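PDB 4FGM: aminopeptidase N family protein from Idiomarina loihiensis L2TR, which binds a zinc ion and probably works as an aminopeptidase of the M61 family, removing residues from the amino end of peptides. Local coordinates for residues A[466-471]-A[567-572]; A[488-493]-A[500-505]; A[496-501]-A[518-523]; A[506-511]-A[561-566]; A[512-517]-A[548-553]. One frame throughout, in Å; residues are numbered along the deposited sequence.

Contact 1 of 5, residues A[466-471]-A[567-572]; sequences QVPVDD and AKSSYV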
# COMPACT_ATOMS: atom_id res chain seq x y z
N GLN A 466 21.76 -10.88 14.63
CA GLN A 466 23.11 -10.33 14.49
C GLN A 466 23.04 -8.85 14.19
O GLN A 466 21.99 -8.33 13.81
CB GLN A 466 23.86 -11.06 13.38
CG GLN A 466 23.32 -10.81 11.98
CD GLN A 466 24.01 -11.66 10.92
OE1 GLN A 466 24.06 -12.88 11.03
NE2 GLN A 466 24.53 -11.01 9.89
N VAL A 467 24.17 -8.17 14.36
CA VAL A 467 24.25 -6.75 14.08
C VAL A 467 24.33 -6.58 12.57
O VAL A 467 25.09 -7.28 11.90
CB VAL A 467 25.51 -6.14 14.72
CG1 VAL A 467 25.57 -4.64 14.45
CG2 VAL A 467 25.52 -6.41 16.22
N PRO A 468 23.53 -5.66 12.00
CA PRO A 468 23.55 -5.44 10.55
C PRO A 468 24.89 -4.84 10.12
O PRO A 468 25.66 -4.39 10.96
CB PRO A 468 22.38 -4.49 10.34
CG PRO A 468 22.34 -3.71 11.63
CD PRO A 468 22.55 -4.78 12.67
N VAL A 469 25.17 -4.84 8.81
CA VAL A 469 26.43 -4.29 8.33
C VAL A 469 26.54 -2.79 8.60
O VAL A 469 27.64 -2.24 8.64
CB VAL A 469 26.64 -4.60 6.82
CG1 VAL A 469 26.48 -6.10 6.58
CG2 VAL A 469 25.67 -3.80 5.96
N ASP A 470 25.39 -2.14 8.76
CA ASP A 470 25.33 -0.71 9.06
C ASP A 470 23.92 -0.36 9.54
O ASP A 470 23.01 -1.19 9.46
CB ASP A 470 25.73 0.15 7.84
CG ASP A 470 24.70 0.12 6.71
OD1 ASP A 470 25.02 0.62 5.62
OD2 ASP A 470 23.58 -0.39 6.91
N ASP A 471 23.74 0.85 10.05
CA ASP A 471 22.46 1.31 10.57
C ASP A 471 21.29 1.24 9.58
O ASP A 471 20.14 1.14 10.00
CB ASP A 471 22.59 2.75 11.07
CG ASP A 471 23.38 2.86 12.36
OD1 ASP A 471 22.81 2.56 13.43
OD2 ASP A 471 24.57 3.25 12.31
N ALA A 567 22.51 -3.28 18.84
CA ALA A 567 21.42 -4.24 18.86
C ALA A 567 21.60 -5.30 17.79
O ALA A 567 22.01 -5.00 16.66
CB ALA A 567 20.08 -3.51 18.65
N LYS A 568 21.33 -6.55 18.14
CA LYS A 568 21.41 -7.65 17.18
C LYS A 568 20.01 -7.63 16.58
O LYS A 568 19.15 -8.45 16.92
CB LYS A 568 21.72 -8.96 17.91
CG LYS A 568 23.21 -9.14 18.24
CD LYS A 568 23.45 -10.17 19.34
CE LYS A 568 24.94 -10.33 19.66
NZ LYS A 568 25.67 -11.13 18.63
N SER A 569 19.80 -6.65 15.71
CA SER A 569 18.53 -6.39 15.04
C SER A 569 18.22 -7.13 13.74
O SER A 569 17.07 -7.15 13.30
CB SER A 569 18.40 -4.88 14.81
OG SER A 569 19.53 -4.37 14.10
N SER A 570 19.23 -7.71 13.11
CA SER A 570 18.98 -8.46 11.88
C SER A 570 18.57 -9.89 12.22
O SER A 570 19.36 -10.66 12.76
CB SER A 570 20.23 -8.49 11.00
OG SER A 570 20.34 -7.32 10.20
N TYR A 571 17.32 -10.24 11.91
CA TYR A 571 16.85 -11.60 12.16
C TYR A 571 17.03 -12.39 10.87
O TYR A 571 16.28 -12.21 9.91
CB TYR A 571 15.37 -11.59 12.58
CG TYR A 571 15.13 -11.13 14.01
CD1 TYR A 571 15.50 -9.85 14.42
CD2 TYR A 571 14.56 -11.99 14.95
CE1 TYR A 571 15.32 -9.44 15.74
CE2 TYR A 571 14.38 -11.59 16.28
CZ TYR A 571 14.76 -10.31 16.66
OH TYR A 571 14.61 -9.90 17.97
N VAL A 572 18.04 -13.25 10.84
CA VAL A 572 18.32 -14.06 9.66
C VAL A 572 17.65 -15.43 9.80
O VAL A 572 17.87 -16.14 10.79
CB VAL A 572 19.84 -14.22 9.45
CG1 VAL A 572 20.13 -15.16 8.28
CG2 VAL A 572 20.47 -12.86 9.21
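Gln-466 faces both Ser-569 and Ser-570 in a classic beta bulge, where strands 461-466 and 570-575 pair as an antiparallel two-stranded ribbon. Two backbone bonds close the hydrogen-bonded pair: Gln-466 N gives to Ser-570 O at 3.1 Å, and Ser-570 N returns to Gln-466 O at 2.9 Å. The same Gln-466 O receives a CA-H contact from Lys-568, the centre of an inverse gamma turn that leads into the bulge. CG of Gln-466 sits between its backbone N and carbonyl carbon (chi1 68°), 4.0 Å from Ser-570 CB. The chain then runs extended, with Gln-466 OE1 4.0 Å from Val-572 CG2. An alanine here would probably leave a gap beside Ser-570 CB and Val-572 CG2, where CG and the amide of the glutamine lay. On the next residue, Val-467 CG2 lies 4.1 Å from Lys-568 CG, the two side chains at about a right angle. Further out, Ser-338 OG on helix 326-342 bonds to Tyr-571 N, tying the ribbon to the peptidase part of the chain, while Ser-570 OG has a weak bond with Gly-475 N. Ser-569 OG, 3.4 Å from Pro-468 CD, is buried without a polar partner.

Contact 2 of 5, residues A[488-493]-A[500-505]; sequences GAKYKA and VLNVYH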
# COMPACT_ATOMS: atom_id res chain seq x y z
N GLY A 488 22.68 3.76 15.95
CA GLY A 488 21.39 3.55 16.56
C GLY A 488 20.55 4.65 15.91
O GLY A 488 19.74 5.31 16.55
N ALA A 489 20.79 4.85 14.61
CA ALA A 489 20.11 5.87 13.83
C ALA A 489 20.25 5.62 12.34
O ALA A 489 21.31 5.21 11.86
CB ALA A 489 20.67 7.25 14.18
N LYS A 490 19.18 5.87 11.59
CA LYS A 490 19.24 5.70 10.14
C LYS A 490 19.75 7.00 9.53
O LYS A 490 19.55 8.07 10.09
CB LYS A 490 17.86 5.36 9.58
CG LYS A 490 17.42 3.92 9.80
CD LYS A 490 16.08 3.67 9.14
CE LYS A 490 16.14 3.98 7.66
NZ LYS A 490 14.80 3.87 7.02
N TYR A 491 20.42 6.90 8.38
CA TYR A 491 20.94 8.08 7.73
C TYR A 491 21.10 7.91 6.24
O TYR A 491 21.12 6.79 5.73
CB TYR A 491 22.28 8.47 8.36
CG TYR A 491 23.35 7.40 8.30
CD1 TYR A 491 24.14 7.24 7.16
CD2 TYR A 491 23.56 6.54 9.37
CE1 TYR A 491 25.12 6.24 7.09
CE2 TYR A 491 24.52 5.54 9.32
CZ TYR A 491 25.30 5.39 8.18
OH TYR A 491 26.26 4.40 8.14
N LYS A 492 21.21 9.03 5.55
CA LYS A 492 21.41 9.07 4.11
C LYS A 492 22.80 9.67 3.90
O LYS A 492 23.01 10.86 4.17
CB LYS A 492 20.32 9.94 3.46
CG LYS A 492 20.58 10.33 2.02
CD LYS A 492 20.83 9.12 1.14
CE LYS A 492 21.15 9.55 -0.28
NZ LYS A 492 22.06 8.58 -0.96
N ALA A 493 23.73 8.85 3.44
CA ALA A 493 25.11 9.28 3.21
C ALA A 493 25.35 9.86 1.82
O ALA A 493 24.79 9.39 0.84
CB ALA A 493 26.07 8.12 3.45
N VAL A 500 20.81 12.56 8.92
CA VAL A 500 20.10 11.70 9.85
C VAL A 500 18.59 11.63 9.59
O VAL A 500 17.90 12.66 9.54
CB VAL A 500 20.38 12.14 11.31
CG1 VAL A 500 19.68 11.22 12.29
CG2 VAL A 500 21.89 12.12 11.56
N LEU A 501 18.08 10.42 9.44
CA LEU A 501 16.66 10.20 9.18
C LEU A 501 15.86 9.82 10.43
O LEU A 501 14.78 10.35 10.66
CB LEU A 501 16.50 9.13 8.10
CG LEU A 501 17.29 9.38 6.81
CD1 LEU A 501 17.19 8.17 5.89
CD2 LEU A 501 16.78 10.63 6.13
N ASN A 502 16.38 8.90 11.23
CA ASN A 502 15.71 8.47 12.46
C ASN A 502 16.72 8.22 13.58
O ASN A 502 17.82 7.71 13.33
CB ASN A 502 14.94 7.17 12.25
CG ASN A 502 14.15 7.15 10.97
OD1 ASN A 502 14.69 6.87 9.90
ND2 ASN A 502 12.87 7.47 11.06
N VAL A 503 16.37 8.58 14.81
CA VAL A 503 17.26 8.32 15.92
C VAL A 503 16.52 7.41 16.89
O VAL A 503 15.46 7.78 17.41
CB VAL A 503 17.70 9.61 16.62
CG1 VAL A 503 18.54 9.27 17.86
CG2 VAL A 503 18.51 10.48 15.65
N TYR A 504 17.05 6.21 17.11
CA TYR A 504 16.43 5.23 17.99
C TYR A 504 16.65 5.55 19.45
O TYR A 504 17.78 5.75 19.91
CB TYR A 504 16.95 3.82 17.68
CG TYR A 504 16.52 3.34 16.31
CD1 TYR A 504 15.23 2.86 16.10
CD2 TYR A 504 17.39 3.40 15.23
CE1 TYR A 504 14.82 2.45 14.83
CE2 TYR A 504 17.00 3.00 13.96
CZ TYR A 504 15.71 2.52 13.77
OH TYR A 504 15.32 2.12 12.51
N HIS A 505 15.54 5.57 20.18
CA HIS A 505 15.55 5.88 21.60
C HIS A 505 16.57 5.08 22.42
O HIS A 505 16.74 3.88 22.22
CB HIS A 505 14.16 5.64 22.18
CG HIS A 505 14.02 6.10 23.59
ND1 HIS A 505 14.05 7.43 23.94
CD2 HIS A 505 13.86 5.40 24.74
CE1 HIS A 505 13.91 7.54 25.26
NE2 HIS A 505 13.80 6.32 25.76
O HOH W 1 20.35 6.61 18.99
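Lys-490 lays its hydrocarbon chain alongside Asn-502, both side chains pointing the same way, with Asn-502 OD1 3.5 Å from Lys-490 CB. A bend at chi3 (57°) turns Lys-490 CE, which ends 3.9 Å from Asn-502 OD1. Tyr-504 comes in aslant from just beyond the end of the strand, its OH 3.8 Å from Lys-490 CD. The two strands, 489-494 and 497-503, form a beta hairpin with a classic bulge, in which Leu-501 and Asn-502 both face Lys-490. One carbonyl serves both residues of the bulge: Lys-490 O takes Leu-501 N at 2.8 Å and has a weak second bond from Asn-502 N, while Lys-490 N gives to Asn-502 O. Past the bulge, Tyr-504 N bonds to Gly-488 O at 2.9 Å, and the edge of its ring meets the 488-489 peptide, where Tyr-504 CD2 lies 3.7 Å from Ala-489 N. Arg-342 makes a cation-pi contact with this ring. The other face of the hairpin carries Ala-489 and Val-503, which touch helix 508-512. Since Asn-502 ND2 is bound to Glu-367 O, the amide's rotation is probably fixed, with OD1 turned to the lysine chain; the ammonium of Lys-490 would act on that oxygen through its field at most.

Contact 3 of 5, residues A[496-501]-A[518-523]; sequences QGLDVL and DKIIAI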
# COMPACT_ATOMS: atom_id res chain seq x y z
N GLN A 496 28.57 15.11 0.98
CA GLN A 496 28.37 16.25 1.85
C GLN A 496 28.18 15.87 3.32
O GLN A 496 28.20 16.73 4.20
CB GLN A 496 27.17 17.07 1.36
CG GLN A 496 27.41 17.85 0.07
CD GLN A 496 27.45 16.97 -1.18
OE1 GLN A 496 28.44 16.96 -1.91
NE2 GLN A 496 26.37 16.23 -1.42
N GLY A 497 28.01 14.58 3.60
CA GLY A 497 27.82 14.16 4.97
C GLY A 497 26.75 13.10 5.13
O GLY A 497 26.26 12.55 4.15
N LEU A 498 26.38 12.83 6.38
CA LEU A 498 25.37 11.83 6.69
C LEU A 498 24.10 12.52 7.20
O LEU A 498 24.08 13.01 8.33
CB LEU A 498 25.89 10.87 7.77
CG LEU A 498 27.31 10.29 7.62
CD1 LEU A 498 27.61 9.41 8.83
CD2 LEU A 498 27.42 9.49 6.33
N ASP A 499 23.06 12.57 6.37
CA ASP A 499 21.80 13.18 6.79
C ASP A 499 21.01 12.20 7.65
O ASP A 499 20.59 11.15 7.19
CB ASP A 499 20.98 13.61 5.57
CG ASP A 499 21.40 14.98 5.04
OD1 ASP A 499 21.22 15.98 5.77
OD2 ASP A 499 21.91 15.05 3.91
N VAL A 500 20.81 12.56 8.92
CA VAL A 500 20.10 11.70 9.85
C VAL A 500 18.59 11.63 9.59
O VAL A 500 17.90 12.66 9.54
CB VAL A 500 20.38 12.14 11.31
CG1 VAL A 500 19.68 11.22 12.29
CG2 VAL A 500 21.89 12.12 11.56
N LEU A 501 18.08 10.42 9.44
CA LEU A 501 16.66 10.20 9.18
C LEU A 501 15.86 9.82 10.43
O LEU A 501 14.78 10.35 10.66
CB LEU A 501 16.50 9.13 8.10
CG LEU A 501 17.29 9.38 6.81
CD1 LEU A 501 17.19 8.17 5.89
CD2 LEU A 501 16.78 10.63 6.13
N ASP A 518 19.55 16.44 11.46
CA ASP A 518 20.93 16.88 11.62
C ASP A 518 21.77 16.26 10.50
O ASP A 518 21.39 15.25 9.90
CB ASP A 518 21.51 16.39 12.95
CG ASP A 518 20.80 16.97 14.15
OD1 ASP A 518 20.02 17.92 13.99
OD2 ASP A 518 21.05 16.47 15.27
N LYS A 519 22.91 16.89 10.20
CA LYS A 519 23.81 16.35 9.19
C LYS A 519 25.19 16.16 9.80
O LYS A 519 25.88 17.13 10.12
CB LYS A 519 23.92 17.26 7.96
CG LYS A 519 24.94 16.73 6.96
CD LYS A 519 24.49 16.86 5.51
CE LYS A 519 24.57 18.29 5.02
NZ LYS A 519 25.96 18.83 5.12
N ILE A 520 25.57 14.90 9.99
CA ILE A 520 26.87 14.58 10.55
C ILE A 520 27.90 14.94 9.50
O ILE A 520 27.84 14.49 8.36
CB ILE A 520 26.97 13.09 10.91
CG1 ILE A 520 25.94 12.75 12.00
CG2 ILE A 520 28.36 12.77 11.43
CD1 ILE A 520 25.81 11.28 12.29
N ILE A 521 28.85 15.78 9.90
CA ILE A 521 29.89 16.27 9.02
C ILE A 521 31.25 15.61 9.27
O ILE A 521 32.05 15.45 8.35
CB ILE A 521 29.94 17.82 9.15
CG1 ILE A 521 29.78 18.43 7.77
CG2 ILE A 521 31.17 18.29 9.91
CD1 ILE A 521 28.44 18.09 7.15
N ALA A 522 31.51 15.22 10.51
CA ALA A 522 32.77 14.56 10.84
C ALA A 522 32.59 13.61 12.02
O ALA A 522 31.74 13.83 12.88
CB ALA A 522 33.85 15.59 11.15
N ILE A 523 33.40 12.56 12.03
CA ILE A 523 33.39 11.58 13.11
C ILE A 523 34.86 11.45 13.53
O ILE A 523 35.72 11.17 12.69
CB ILE A 523 32.86 10.21 12.63
CG1 ILE A 523 31.38 10.34 12.23
CG2 ILE A 523 33.01 9.17 13.74
CD1 ILE A 523 30.89 9.19 11.38
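The carboxylate of Asp-499 rests against the hydrocarbon of Lys-519, whose CD is almost equally far from Asp-499 OD1 (3.4 Å) and OD2 (3.5 Å). A second flat group, the peptide carbonyl of Gln-496, receives Lys-519 NZ at 3.2 Å from Gln-496 O, well above the carbonyl plane (48°). The lysine chain bends at chi2, chi3 and chi4, the last (59°) placing Lys-519 NZ beside Gln-496 and 5.6 Å from Asp-499 OD1, too far for a salt bridge. Backbone bonds continue the pairing of strands 497-503 and 519-523, neighbours in the antiparallel sheet of the PDZ-like domain: Leu-498 and Ile-520 form a hydrogen-bonded pair, and Val-500 N gives to Asp-518 O at 2.9 Å. Gly-497 has no room for a side chain, since a CB would clash with Ile-520 O. The opposite face is apolar. Leu-498 CB meets Ile-520 CB at 4.0 Å, Val-500 CG2 lies 4.1 Å from Ile-520 CD1, and Leu-498 crosses Ile-523 at about a right angle. Phe-487 and Ile-548 cover this side, while Asp-518 turns its carboxylate to Ser-515 N and Arg-552. The branched chains are thus buried on one face, and the charged pair lies on the other, partly exposed. There the Lys-519 methylenes pack on the Asp-499 carboxylate, which would probably steady the ammonium only through its field.

Contact 4 of 5, residues A[506-511]-A[561-566]; sequences DESAYH and LTWQEP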
# COMPACT_ATOMS: atom_id res chain seq x y z
N ASP A 506 17.23 5.77 23.34
CA ASP A 506 18.21 5.17 24.25
C ASP A 506 19.46 4.54 23.63
O ASP A 506 20.19 3.83 24.30
CB ASP A 506 17.51 4.13 25.14
CG ASP A 506 18.26 3.89 26.44
OD1 ASP A 506 18.62 4.88 27.10
OD2 ASP A 506 18.47 2.72 26.80
N GLU A 507 19.73 4.80 22.35
CA GLU A 507 20.92 4.24 21.73
C GLU A 507 22.05 5.28 21.55
O GLU A 507 21.92 6.42 22.02
CB GLU A 507 20.54 3.55 20.41
CG GLU A 507 19.71 2.29 20.68
CD GLU A 507 19.42 1.46 19.44
OE1 GLU A 507 20.22 1.52 18.48
OE2 GLU A 507 18.41 0.72 19.44
N SER A 508 23.14 4.90 20.90
CA SER A 508 24.30 5.80 20.73
C SER A 508 24.05 7.24 20.28
O SER A 508 24.40 8.18 20.99
CB SER A 508 25.33 5.15 19.80
OG SER A 508 25.75 3.91 20.35
N ALA A 509 23.45 7.42 19.11
CA ALA A 509 23.16 8.75 18.60
C ALA A 509 22.32 9.53 19.60
O ALA A 509 22.55 10.71 19.87
CB ALA A 509 22.42 8.64 17.28
N TYR A 510 21.34 8.85 20.16
CA TYR A 510 20.45 9.45 21.12
C TYR A 510 21.16 10.08 22.31
O TYR A 510 20.85 11.20 22.72
CB TYR A 510 19.46 8.38 21.59
CG TYR A 510 18.66 8.78 22.79
CD1 TYR A 510 19.10 8.49 24.07
CD2 TYR A 510 17.45 9.44 22.64
CE1 TYR A 510 18.35 8.85 25.18
CE2 TYR A 510 16.69 9.81 23.74
CZ TYR A 510 17.15 9.51 25.01
OH TYR A 510 16.39 9.83 26.11
N HIS A 511 22.12 9.36 22.88
CA HIS A 511 22.84 9.87 24.04
C HIS A 511 23.78 11.00 23.73
O HIS A 511 24.09 11.82 24.60
CB HIS A 511 23.59 8.73 24.72
CG HIS A 511 22.70 7.83 25.51
ND1 HIS A 511 22.13 8.22 26.70
CD2 HIS A 511 22.21 6.60 25.23
CE1 HIS A 511 21.32 7.27 27.12
NE2 HIS A 511 21.35 6.28 26.25
N LEU A 561 30.21 11.19 21.59
CA LEU A 561 29.44 9.96 21.46
C LEU A 561 30.21 8.72 21.92
O LEU A 561 31.39 8.54 21.60
CB LEU A 561 28.98 9.80 20.00
CG LEU A 561 28.18 8.55 19.61
CD1 LEU A 561 27.40 8.84 18.34
CD2 LEU A 561 29.11 7.35 19.42
N THR A 562 29.54 7.88 22.69
CA THR A 562 30.16 6.65 23.16
C THR A 562 29.40 5.49 22.54
O THR A 562 28.20 5.34 22.77
CB THR A 562 30.10 6.54 24.70
OG1 THR A 562 30.76 7.67 25.28
CG2 THR A 562 30.82 5.26 25.15
N TRP A 563 30.10 4.70 21.74
CA TRP A 563 29.49 3.56 21.06
C TRP A 563 28.96 2.53 22.03
O TRP A 563 29.72 2.00 22.84
CB TRP A 563 30.49 2.90 20.12
CG TRP A 563 31.05 3.82 19.10
CD1 TRP A 563 32.30 4.38 19.09
CD2 TRP A 563 30.37 4.32 17.94
NE1 TRP A 563 32.44 5.18 17.98
CE2 TRP A 563 31.28 5.16 17.26
CE3 TRP A 563 29.09 4.12 17.40
CZ2 TRP A 563 30.94 5.83 16.07
CZ3 TRP A 563 28.76 4.78 16.22
CH2 TRP A 563 29.68 5.62 15.57
N GLN A 564 27.67 2.25 21.94
CA GLN A 564 27.05 1.26 22.81
C GLN A 564 27.20 -0.12 22.20
O GLN A 564 27.72 -0.27 21.09
CB GLN A 564 25.55 1.53 22.98
CG GLN A 564 25.16 2.73 23.81
CD GLN A 564 23.65 2.89 23.89
OE1 GLN A 564 22.89 2.16 23.23
NE2 GLN A 564 23.20 3.85 24.69
N GLU A 565 26.74 -1.12 22.93
CA GLU A 565 26.76 -2.49 22.44
C GLU A 565 25.57 -2.46 21.48
O GLU A 565 24.42 -2.38 21.91
CB GLU A 565 26.50 -3.46 23.60
CG GLU A 565 26.63 -4.93 23.22
CD GLU A 565 28.04 -5.29 22.81
OE1 GLU A 565 28.96 -5.16 23.65
OE2 GLU A 565 28.24 -5.70 21.64
N PRO A 566 25.84 -2.52 20.16
CA PRO A 566 24.77 -2.48 19.16
C PRO A 566 23.73 -3.60 19.26
O PRO A 566 24.03 -4.71 19.70
CB PRO A 566 25.53 -2.51 17.84
CG PRO A 566 26.70 -3.36 18.18
CD PRO A 566 27.13 -2.81 19.53
O HOH W 2 26.59 8.22 23.11
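Gln-564 meets Ser-508 and Asp-506 through the two direct hydrogen bonds of the contact, one from its backbone and one from its side chain. Gln-564 N gives a straight bond (164°) to Ser-508 OG at 3.0 Å, the hydroxyl being held beside its own backbone N by a chi1 of -59°. The extended side chain of Gln-564 then reaches back so that Gln-564 NE2 donates to Asp-506 O at 3.0 Å, and this oxygen lies in the amide plane. A water adds a third, indirect link, donating to Ser-508 O and accepting from Thr-562 N. The serine thus binds the other segment directly at its hydroxyl and through a water at its carbonyl. All this happens at the start of helix 508-512, the short helix that packs on the sheet of the PDZ-like domain; Glu-507 holds the N-cap position, its carboxylate in a salt bridge with Arg-342, and Glu-507 O receives His-511 N one turn on. The imidazole of His-511 stands across the end of Gln-564, its ring turned 51° from the amide plane. In van der Waals packing, Leu-561 CG lies 4.0 Å from Ser-508 O, and the apolar touch is that of Leu-561 CD1 with Ala-509 CA at 4.2 Å. The other methyl of Leu-561, CD2, sits 3.6 Å above the centre of the Trp-563 ring. That indole stacks on Tyr-540 and meets Phe-487 edge-to-face.

Contact 5 of 5, residues A[512-517]-A[548-553]; sequences AGLSAG and IHAFRR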
# COMPACT_ATOMS: atom_id res chain seq x y z
N ALA A 512 24.24 11.06 22.49
CA ALA A 512 25.16 12.10 22.07
C ALA A 512 24.40 13.40 21.80
O ALA A 512 24.98 14.47 21.78
CB ALA A 512 25.91 11.65 20.83
N GLY A 513 23.09 13.28 21.59
CA GLY A 513 22.28 14.46 21.32
C GLY A 513 22.05 14.74 19.85
O GLY A 513 21.82 15.88 19.48
N LEU A 514 22.14 13.71 19.01
CA LEU A 514 21.90 13.88 17.58
C LEU A 514 20.40 13.71 17.33
O LEU A 514 19.73 12.99 18.07
CB LEU A 514 22.67 12.83 16.77
CG LEU A 514 24.17 13.01 16.63
CD1 LEU A 514 24.80 11.70 16.17
CD2 LEU A 514 24.46 14.14 15.65
N SER A 515 19.89 14.35 16.29
CA SER A 515 18.47 14.25 15.99
C SER A 515 18.21 14.13 14.51
O SER A 515 19.05 14.51 13.69
CB SER A 515 17.73 15.49 16.51
OG SER A 515 17.89 15.64 17.91
N ALA A 516 17.04 13.59 14.18
CA ALA A 516 16.66 13.45 12.78
C ALA A 516 16.72 14.85 12.20
O ALA A 516 16.28 15.81 12.83
CB ALA A 516 15.25 12.90 12.68
N GLY A 517 17.28 14.98 11.00
CA GLY A 517 17.39 16.29 10.37
C GLY A 517 18.80 16.84 10.44
O GLY A 517 19.20 17.63 9.58
N ILE A 548 31.70 14.02 17.62
CA ILE A 548 30.91 14.08 16.40
C ILE A 548 30.65 15.55 16.09
O ILE A 548 30.31 16.31 16.99
CB ILE A 548 29.52 13.42 16.55
CG1 ILE A 548 29.67 11.94 16.94
CG2 ILE A 548 28.72 13.60 15.25
CD1 ILE A 548 30.32 11.08 15.90
N HIS A 549 30.82 15.94 14.83
CA HIS A 549 30.54 17.31 14.44
C HIS A 549 29.35 17.21 13.50
O HIS A 549 29.41 16.50 12.49
CB HIS A 549 31.72 17.95 13.72
CG HIS A 549 32.86 18.30 14.62
ND1 HIS A 549 33.93 17.46 14.84
CD2 HIS A 549 33.11 19.41 15.35
CE1 HIS A 549 34.78 18.03 15.67
NE2 HIS A 549 34.30 19.22 16.00
N ALA A 550 28.28 17.91 13.83
CA ALA A 550 27.10 17.83 12.99
C ALA A 550 26.34 19.13 13.02
O ALA A 550 26.37 19.88 13.99
CB ALA A 550 26.21 16.70 13.46
N PHE A 551 25.66 19.38 11.92
CA PHE A 551 24.87 20.59 11.80
C PHE A 551 23.41 20.37 12.14
O PHE A 551 22.81 19.36 11.68
CB PHE A 551 24.88 21.10 10.37
CG PHE A 551 26.07 21.90 10.02
CD1 PHE A 551 26.25 23.16 10.58
CD2 PHE A 551 27.01 21.41 9.11
CE1 PHE A 551 27.36 23.93 10.25
CE2 PHE A 551 28.12 22.17 8.77
CZ PHE A 551 28.30 23.43 9.34
N ARG A 552 22.84 21.24 12.99
CA ARG A 552 21.41 21.14 13.26
C ARG A 552 21.04 22.47 12.57
O ARG A 552 21.45 23.57 13.03
CB ARG A 552 21.05 21.17 14.75
CG ARG A 552 19.52 21.33 14.90
CD ARG A 552 19.07 20.78 16.24
NE ARG A 552 19.54 19.40 16.41
CZ ARG A 552 19.74 18.84 17.60
NH1 ARG A 552 19.51 19.53 18.73
NH2 ARG A 552 20.22 17.60 17.67
N ARG A 553 20.27 22.39 11.49
CA ARG A 553 19.92 23.58 10.69
C ARG A 553 21.30 24.12 10.29
O ARG A 553 22.11 23.38 9.72
CB ARG A 553 19.16 24.64 11.49
CG ARG A 553 17.80 24.10 11.89
CD ARG A 553 17.04 25.19 12.61
NE ARG A 553 17.69 25.54 13.88
CZ ARG A 553 17.46 24.92 15.05
NH1 ARG A 553 16.58 23.90 15.12
NH2 ARG A 553 18.08 25.34 16.15
O HOH W 3 18.92 16.58 20.24
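Arg-552 and Leu-514 bury the most surface here, with Ile-548 next, and they divide the contact into a polar end and an apolar one. Arg-552 leaves strand 545-552 with CG anti to its backbone N and bends at chi3 (-54°), which turns NE and starts the guanidinium toward the loop 513-517. Arg-552 NH2 there donates to Gly-513 O at 3.0 Å, an oxygen that lies 17° out of the guanidinium plane. The same nitrogen makes a salt bridge with Asp-518 OD2, which also accepts from Ser-515 N, so the arginine and the turn are held by one carboxylate. Ser-515 OG comes within 3.1 Å of Arg-552 NH2, but at an angle too poor for a bond. A water instead joins Ser-515 OG, at 2.7 Å, to Gly-513 O and, weakly, to Arg-552 NH1. An alanine in place of this arginine would probably leave Asp-518 without its opposite charge and Gly-513 O without its arginine donor, so that the turn might be less firmly held.

At the apolar end, Leu-514 presents one methyl, CD2, which touches Ala-550 CB at 3.8 Å and Ile-548 CG2 at 4.3 Å. Gly-513 ends helix 508-512 in a Schellman motif; its positive phi (95°) would jam a side chain against the preceding carbonyl. The loop thus passes from the helix over the face of strand 545-552 that carries Ile-548 and Ala-550, where Leu-514 also meets Ile-520 of strand 519-523 and Leu-559 of strand 555-562.

Four of the five contacts build the PDZ-like domain, and contact 1 lies at the ribbon where the chain enters and leaves it. Contact 3 is buried; the other four are partly buried. Contacts 2 and 3 share strand 497-503 and consist mostly of backbone pairing. Contact 5 lays the loop after helix 508-512 on strand 545-552 of the same sheet and is linked to contact 3 by the salt bridge of Asp-518 with Arg-552. Contacts 4 and 5 fix the two ends of that helix, the first by serine and glutamine bonds, the second by arginine and leucine. Contact 1 meets contact 2 through Asp-471, whose OD1 bonds to Gly-488 N. Branched apolar chains fill one face of contact 3, whereas side-chain bonds and water bridges matter more in contacts 4 and 5.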